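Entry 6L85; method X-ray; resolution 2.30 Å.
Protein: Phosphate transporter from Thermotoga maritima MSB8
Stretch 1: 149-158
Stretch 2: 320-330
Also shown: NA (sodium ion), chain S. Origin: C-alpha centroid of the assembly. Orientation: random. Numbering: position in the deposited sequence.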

ATOM      1  N   ILE B 149      20.289  17.538   4.941  1.00 50.10           N
ATOM      2  CA  ILE B 149      20.045  16.373   4.095  1.00 43.34           C
ATOM      3  C   ILE B 149      19.847  16.815   2.654  1.00 40.15           C
ATOM      4  O   ILE B 149      20.384  16.214   1.728  1.00 43.24           O
ATOM      5  CB  ILE B 149      18.832  15.575   4.616  1.00 47.94           C
ATOM      6  CG1 ILE B 149      19.084  15.041   6.030  1.00 49.65           C
ATOM      7  CG2 ILE B 149      18.501  14.447   3.695  1.00 42.34           C
ATOM      8  CD1 ILE B 149      17.872  14.290   6.607  1.00 48.26           C
ATOM      9  N   SER B 150      19.032  17.848   2.453  1.00 39.42           N
ATOM     10  CA  SER B 150      18.860  18.501   1.165  1.00 43.46           C
ATOM     11  C   SER B 150      20.201  18.781   0.482  1.00 49.98           C
ATOM     12  O   SER B 150      20.450  18.365  -0.661  1.00 38.17           O
ATOM     13  CB  SER B 150      18.111  19.812   1.435  1.00 45.85           C
ATOM     14  OG  SER B 150      17.354  20.246   0.345  1.00 54.04           O
ATOM     15  N   PHE B 151      21.071  19.514   1.184  1.00 48.80           N
ATOM     16  CA  PHE B 151      22.355  19.926   0.625  1.00 49.03           C
ATOM     17  C   PHE B 151      23.190  18.708   0.234  1.00 47.88           C
ATOM     18  O   PHE B 151      23.664  18.592  -0.909  1.00 50.65           O
ATOM     19  CB  PHE B 151      23.072  20.806   1.659  1.00 52.05           C
ATOM     20  CG  PHE B 151      24.451  21.250   1.258  1.00 49.89           C
ATOM     21  CD1 PHE B 151      24.631  22.357   0.445  1.00 52.70           C
ATOM     22  CD2 PHE B 151      25.567  20.569   1.714  1.00 51.69           C
ATOM     23  CE1 PHE B 151      25.907  22.775   0.082  1.00 56.70           C
ATOM     24  CE2 PHE B 151      26.844  20.981   1.360  1.00 59.69           C
ATOM     25  CZ  PHE B 151      27.015  22.085   0.539  1.00 53.23           C
ATOM     26  N   VAL B 152      23.331  17.762   1.159  1.00 45.40           N
ATOM     27  CA  VAL B 152      24.149  16.582   0.890  1.00 49.48           C
ATOM     28  C   VAL B 152      23.567  15.780  -0.263  1.00 51.88           C
ATOM     29  O   VAL B 152      24.300  15.280  -1.124  1.00 56.59           O
ATOM     30  CB  VAL B 152      24.292  15.734   2.166  1.00 50.03           C
ATOM     31  CG1 VAL B 152      25.098  14.465   1.888  1.00 51.07           C
ATOM     32  CG2 VAL B 152      24.938  16.566   3.268  1.00 47.20           C
ATOM     33  N   MET B 153      22.238  15.671  -0.324  1.00 49.72           N
ATOM     34  CA  MET B 153      21.624  14.855  -1.357  1.00 49.06           C
ATOM     35  C   MET B 153      21.765  15.502  -2.729  1.00 45.98           C
ATOM     36  O   MET B 153      21.998  14.809  -3.725  1.00 44.93           O
ATOM     37  CB  MET B 153      20.155  14.609  -1.025  1.00 46.13           C
ATOM     38  CG  MET B 153      19.413  13.904  -2.136  1.00 44.08           C
ATOM     39  SD  MET B 153      17.784  13.341  -1.615  1.00 43.17           S
ATOM     40  CE  MET B 153      17.186  12.724  -3.187  1.00 39.94           C
ATOM     41  N   PHE B 154      21.615  16.827  -2.814  1.00 46.09           N
ATOM     42  CA  PHE B 154      21.812  17.472  -4.106  1.00 48.57           C
ATOM     43  C   PHE B 154      23.252  17.309  -4.581  1.00 49.03           C
ATOM     44  O   PHE B 154      23.502  17.103  -5.781  1.00 48.17           O
ATOM     45  CB  PHE B 154      21.443  18.946  -4.052  1.00 47.23           C
ATOM     46  CG  PHE B 154      21.196  19.519  -5.408  1.00 55.82           C
ATOM     47  CD1 PHE B 154      20.133  19.039  -6.190  1.00 53.10           C
ATOM     48  CD2 PHE B 154      22.045  20.486  -5.942  1.00 50.98           C
ATOM     49  CE1 PHE B 154      19.914  19.541  -7.482  1.00 54.89           C
ATOM     50  CE2 PHE B 154      21.831  20.998  -7.215  1.00 53.91           C
ATOM     51  CZ  PHE B 154      20.765  20.524  -7.990  1.00 57.46           C
ATOM     52  N   LYS B 155      24.210  17.356  -3.646  1.00 44.61           N
ATOM     53  CA  LYS B 155      25.597  17.029  -3.993  1.00 50.39           C
ATOM     54  C   LYS B 155      25.741  15.600  -4.497  1.00 52.30           C
ATOM     55  O   LYS B 155      26.477  15.346  -5.458  1.00 54.12           O
ATOM     56  CB  LYS B 155      26.501  17.260  -2.765  1.00 53.54           C
ATOM     57  CG  LYS B 155      27.890  16.608  -2.814  1.00 64.41           C
ATOM     58  CD  LYS B 155      27.938  15.133  -2.364  1.00 65.62           C
ATOM     59  CE  LYS B 155      28.013  15.059  -0.855  1.00 69.71           C
ATOM     60  NZ  LYS B 155      28.167  13.675  -0.357  1.00 76.69           N
ATOM     61  N   LEU B 156      25.064  14.652  -3.848  1.00 55.05           N
ATOM     62  CA  LEU B 156      25.067  13.269  -4.330  1.00 50.27           C
ATOM     63  C   LEU B 156      24.529  13.167  -5.749  1.00 47.91           C
ATOM     64  O   LEU B 156      25.027  12.374  -6.556  1.00 49.84           O
ATOM     65  CB  LEU B 156      24.207  12.377  -3.441  1.00 56.88           C
ATOM     66  CG  LEU B 156      24.925  11.453  -2.464  1.00 63.85           C
ATOM     67  CD1 LEU B 156      25.559  12.325  -1.419  1.00 62.62           C
ATOM     68  CD2 LEU B 156      23.971  10.407  -1.839  1.00 59.67           C
ATOM     69  N   ILE B 157      23.451  13.895  -6.038  1.00 43.84           N
ATOM     70  CA  ILE B 157      22.854  13.862  -7.373  1.00 47.08           C
ATOM     71  C   ILE B 157      23.857  14.377  -8.404  1.00 50.60           C
ATOM     72  O   ILE B 157      24.085  13.751  -9.448  1.00 47.11           O
ATOM     73  CB  ILE B 157      21.554  14.689  -7.401  1.00 48.74           C
ATOM     74  CG1 ILE B 157      20.534  14.182  -6.365  1.00 50.41           C
ATOM     75  CG2 ILE B 157      20.987  14.752  -8.813  1.00 44.26           C
ATOM     76  CD1 ILE B 157      19.917  12.861  -6.695  1.00 47.09           C
ATOM     77  N   SER B 158      24.473  15.530  -8.118  1.00 50.20           N
ATOM     78  CA  SER B 158      25.483  16.093  -9.019  1.00 54.16           C
ATOM     79  C   SER B 158      26.619  15.104  -9.260  1.00 50.09           C
ATOM     80  O   SER B 158      26.960  14.792 -10.407  1.00 49.56           O
ATOM     81  CB  SER B 158      26.023  17.399  -8.439  1.00 49.44           C
ATOM     82  OG  SER B 158      24.966  18.337  -8.305  1.00 50.94           O
ATOM     83  N   ASN B 320      13.443  20.261 -11.455  1.00 49.16           N
ATOM     84  CA  ASN B 320      12.847  18.995 -11.045  1.00 47.60           C
ATOM     85  C   ASN B 320      13.792  18.179 -10.178  1.00 47.38           C
ATOM     86  O   ASN B 320      13.343  17.489  -9.249  1.00 44.22           O
ATOM     87  CB  ASN B 320      12.422  18.221 -12.276  1.00 42.66           C
ATOM     88  CG  ASN B 320      11.188  18.817 -12.904  1.00 50.65           C
ATOM     89  OD1 ASN B 320      10.119  18.825 -12.290  1.00 53.82           O
ATOM     90  ND2 ASN B 320      11.327  19.358 -14.108  1.00 40.98           N
ATOM     91  N   SER B 321      15.101  18.258 -10.434  1.00 41.67           N
ATOM     92  CA  SER B 321      16.029  17.539  -9.569  1.00 44.70           C
ATOM     93  C   SER B 321      16.063  18.155  -8.174  1.00 43.57           C
ATOM     94  O   SER B 321      16.208  17.436  -7.173  1.00 45.68           O
ATOM     95  CB  SER B 321      17.422  17.514 -10.192  1.00 48.76           C
ATOM     96  OG  SER B 321      17.841  18.827 -10.496  1.00 48.15           O
ATOM     97  N   ARG B 322      15.843  19.467  -8.073  1.00 43.47           N
ATOM     98  CA  ARG B 322      15.818  20.086  -6.755  1.00 45.37           C
ATOM     99  C   ARG B 322      14.514  19.793  -6.020  1.00 43.06           C
ATOM    100  O   ARG B 322      14.532  19.597  -4.804  1.00 40.42           O
ATOM    101  CB  ARG B 322      16.033  21.590  -6.866  1.00 43.44           C
ATOM    102  CG  ARG B 322      17.492  21.960  -7.076  1.00 54.19           C
ATOM    103  CD  ARG B 322      17.725  23.468  -6.996  1.00 55.13           C
ATOM    104  NE  ARG B 322      19.152  23.755  -7.019  1.00 61.68           N
ATOM    105  CZ  ARG B 322      19.895  23.749  -8.120  1.00 59.46           C
ATOM    106  NH1 ARG B 322      19.339  23.485  -9.298  1.00 55.74           N
ATOM    107  NH2 ARG B 322      21.190  24.014  -8.042  1.00 58.49           N
ATOM    108  N   GLY B 323      13.373  19.812  -6.725  1.00 38.54           N
ATOM    109  CA  GLY B 323      12.112  19.463  -6.085  1.00 46.32           C
ATOM    110  C   GLY B 323      12.103  18.025  -5.596  1.00 40.99           C
ATOM    111  O   GLY B 323      11.653  17.738  -4.489  1.00 43.32           O
ATOM    112  N   PHE B 324      12.607  17.105  -6.428  1.00 45.48           N
ATOM    113  CA  PHE B 324      12.864  15.728  -6.020  1.00 42.22           C
ATOM    114  C   PHE B 324      13.664  15.665  -4.719  1.00 45.40           C
ATOM    115  O   PHE B 324      13.290  14.944  -3.779  1.00 39.43           O
ATOM    116  CB  PHE B 324      13.616  15.019  -7.153  1.00 39.95           C
ATOM    117  CG  PHE B 324      13.906  13.557  -6.900  1.00 41.89           C
ATOM    118  CD1 PHE B 324      12.994  12.580  -7.284  1.00 37.07           C
ATOM    119  CD2 PHE B 324      15.115  13.155  -6.328  1.00 40.77           C
ATOM    120  CE1 PHE B 324      13.263  11.227  -7.082  1.00 36.75           C
ATOM    121  CE2 PHE B 324      15.392  11.814  -6.131  1.00 40.96           C
ATOM    122  CZ  PHE B 324      14.457  10.844  -6.507  1.00 41.07           C
ATOM    123  N   THR B 325      14.786  16.406  -4.662  1.00 40.49           N
ATOM    124  CA  THR B 325      15.659  16.395  -3.482  1.00 41.32           C
ATOM    125  C   THR B 325      14.969  16.990  -2.249  1.00 41.52           C
ATOM    126  O   THR B 325      15.101  16.467  -1.139  1.00 37.83           O
ATOM    127  CB  THR B 325      16.956  17.153  -3.812  1.00 42.90           C
ATOM    128  OG1 THR B 325      17.677  16.427  -4.818  1.00 46.09           O
ATOM    129  CG2 THR B 325      17.867  17.316  -2.580  1.00 39.36           C
ATOM    130  N   VAL B 326      14.232  18.085  -2.434  1.00 40.47           N
ATOM    131  CA  VAL B 326      13.540  18.750  -1.333  1.00 42.26           C
ATOM    132  C   VAL B 326      12.507  17.817  -0.720  1.00 43.11           C
ATOM    133  O   VAL B 326      12.401  17.686   0.507  1.00 41.70           O
ATOM    134  CB  VAL B 326      12.881  20.050  -1.837  1.00 46.53           C
ATOM    135  CG1 VAL B 326      11.781  20.545  -0.870  1.00 41.65           C
ATOM    136  CG2 VAL B 326      13.934  21.119  -2.074  1.00 46.13           C
ATOM    137  N   ASP B 327      11.723  17.163  -1.577  1.00 42.70           N
ATOM    138  CA  ASP B 327      10.717  16.227  -1.093  1.00 42.67           C
ATOM    139  C   ASP B 327      11.348  15.050  -0.375  1.00 40.02           C
ATOM    140  O   ASP B 327      10.914  14.678   0.725  1.00 36.97           O
ATOM    141  CB  ASP B 327       9.876  15.712  -2.252  1.00 39.90           C
ATOM    142  CG  ASP B 327       8.979  16.768  -2.843  1.00 45.09           C
ATOM    143  OD1 ASP B 327       8.705  17.784  -2.165  1.00 56.39           O
ATOM    144  OD2 ASP B 327       8.525  16.562  -3.993  1.00 52.00           O
ATOM    145  N   PHE B 328      12.344  14.412  -1.002  1.00 39.72           N
ATOM    146  CA  PHE B 328      12.978  13.272  -0.352  1.00 41.42           C
ATOM    147  C   PHE B 328      13.481  13.648   1.035  1.00 43.73           C
ATOM    148  O   PHE B 328      13.224  12.932   2.018  1.00 37.34           O
ATOM    149  CB  PHE B 328      14.128  12.730  -1.201  1.00 38.47           C
ATOM    150  CG  PHE B 328      14.724  11.460  -0.641  1.00 41.75           C
ATOM    151  CD1 PHE B 328      15.671  11.506   0.376  1.00 40.42           C
ATOM    152  CD2 PHE B 328      14.280  10.219  -1.083  1.00 41.40           C
ATOM    153  CE1 PHE B 328      16.199  10.328   0.914  1.00 45.80           C
ATOM    154  CE2 PHE B 328      14.800   9.053  -0.568  1.00 37.89           C
ATOM    155  CZ  PHE B 328      15.759   9.103   0.440  1.00 44.95           C
ATOM    156  N   SER B 329      14.199  14.777   1.138  1.00 38.02           N
ATOM    157  CA  SER B 329      14.790  15.157   2.420  1.00 37.64           C
ATOM    158  C   SER B 329      13.721  15.505   3.443  1.00 37.77           C
ATOM    159  O   SER B 329      13.861  15.177   4.628  1.00 38.08           O
ATOM    160  CB  SER B 329      15.743  16.340   2.234  1.00 38.68           C
ATOM    161  OG  SER B 329      16.669  16.050   1.197  1.00 44.75           O
ATOM    162  N   THR B 330      12.661  16.195   3.010  1.00 35.97           N
ATOM    163  CA  THR B 330      11.567  16.522   3.909  1.00 39.13           C
ATOM    164  C   THR B 330      10.922  15.262   4.466  1.00 42.72           C
ATOM    165  O   THR B 330      10.735  15.126   5.684  1.00 36.48           O
ATOM    166  CB  THR B 330      10.526  17.343   3.167  1.00 40.61           C
ATOM    167  OG1 THR B 330      11.130  18.563   2.750  1.00 43.50           O
ATOM    168  CG2 THR B 330       9.328  17.625   4.073  1.00 39.33           C
TER
HETATM  169 NA    NA S 504       7.404  16.579  -5.899  1.00 51.35          NA

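Two helices can pack closely without a single hydrogen bond between them, provided that their hydroxyls find partners within their own helix or elsewhere. The contact between helices 149-158 and 320-330 of this phosphate transporter is a compact example. The axes approach to 8.9 Å with an angle of 135° between their N-to-C directions, and the two stretches together bury 565 Å². Three residues, Phe154, Met153 and Thr325, cover the most surface.

Met153 and Thr325 illustrate reciprocal knob-into-hole packing. The CA-to-CB bond of Met153 points toward the other helix, and the side chain, with all three chi angles in the t well, sits among Phe324, Thr325, Phe328 and Ser329. Its length lets it meet two aromatic rings at once: Met153 CE lies 3.6 Å from Phe324 CE2, while Met153 SD lies 3.4 Å from Phe328 CD1. The sulfur, Met153 SD, is 4.3 Å from the centroid of the Phe328 ring and 47° off its normal, an oblique sulfur-aromatic contact.

Thr325 returns the gesture, fitting among Ser150, Met153, Phe154 and Ile157. Its m rotamer allows Thr325 OG1 to donate a hydrogen bond to Ser321 O at 3.0 Å, one turn back along its own helix. The hydroxyl is satisfied locally, yet both branches pack across the contact: Thr325 CG2 stands 3.4 Å from Ser150 O and 3.8 Å from Phe154 N, two atoms already joined by a helical hydrogen bond, and Thr325 OG1 lies 3.9 Å from Ile157 CG1.

Ser329 follows the same rule. Ser329 OG donates to Thr325 O at 2.8 Å, and although Ser329 OG also comes within 3.2 Å of Ser150 N, the angle is too poor for a hydrogen bond. Two serines meet here, with Ser150 CA and Ser329 CA 5.4 Å apart. Ile149 packs against the same hydroxyl, with Ile149 CG2 3.5 Å from Ser329 OG.

Phe154 makes the broadest contribution, although its CA-to-CB bond points sideways; the ring end comes nearer to the other helix. Two hydroxyls lie at the ring edge, near its plane, with Phe154 CE1 3.7 Å from Ser321 OG and Phe154 CD1 3.8 Å from Thr325 OG1. Elsewhere around the ring, Phe154 CE2 approaches Arg322 NH2 to 3.2 Å and lies over one face of the guanidinium. The long arginine thus reaches the ring from a sideways start of its own, extending the contact beyond the interlocked knobs.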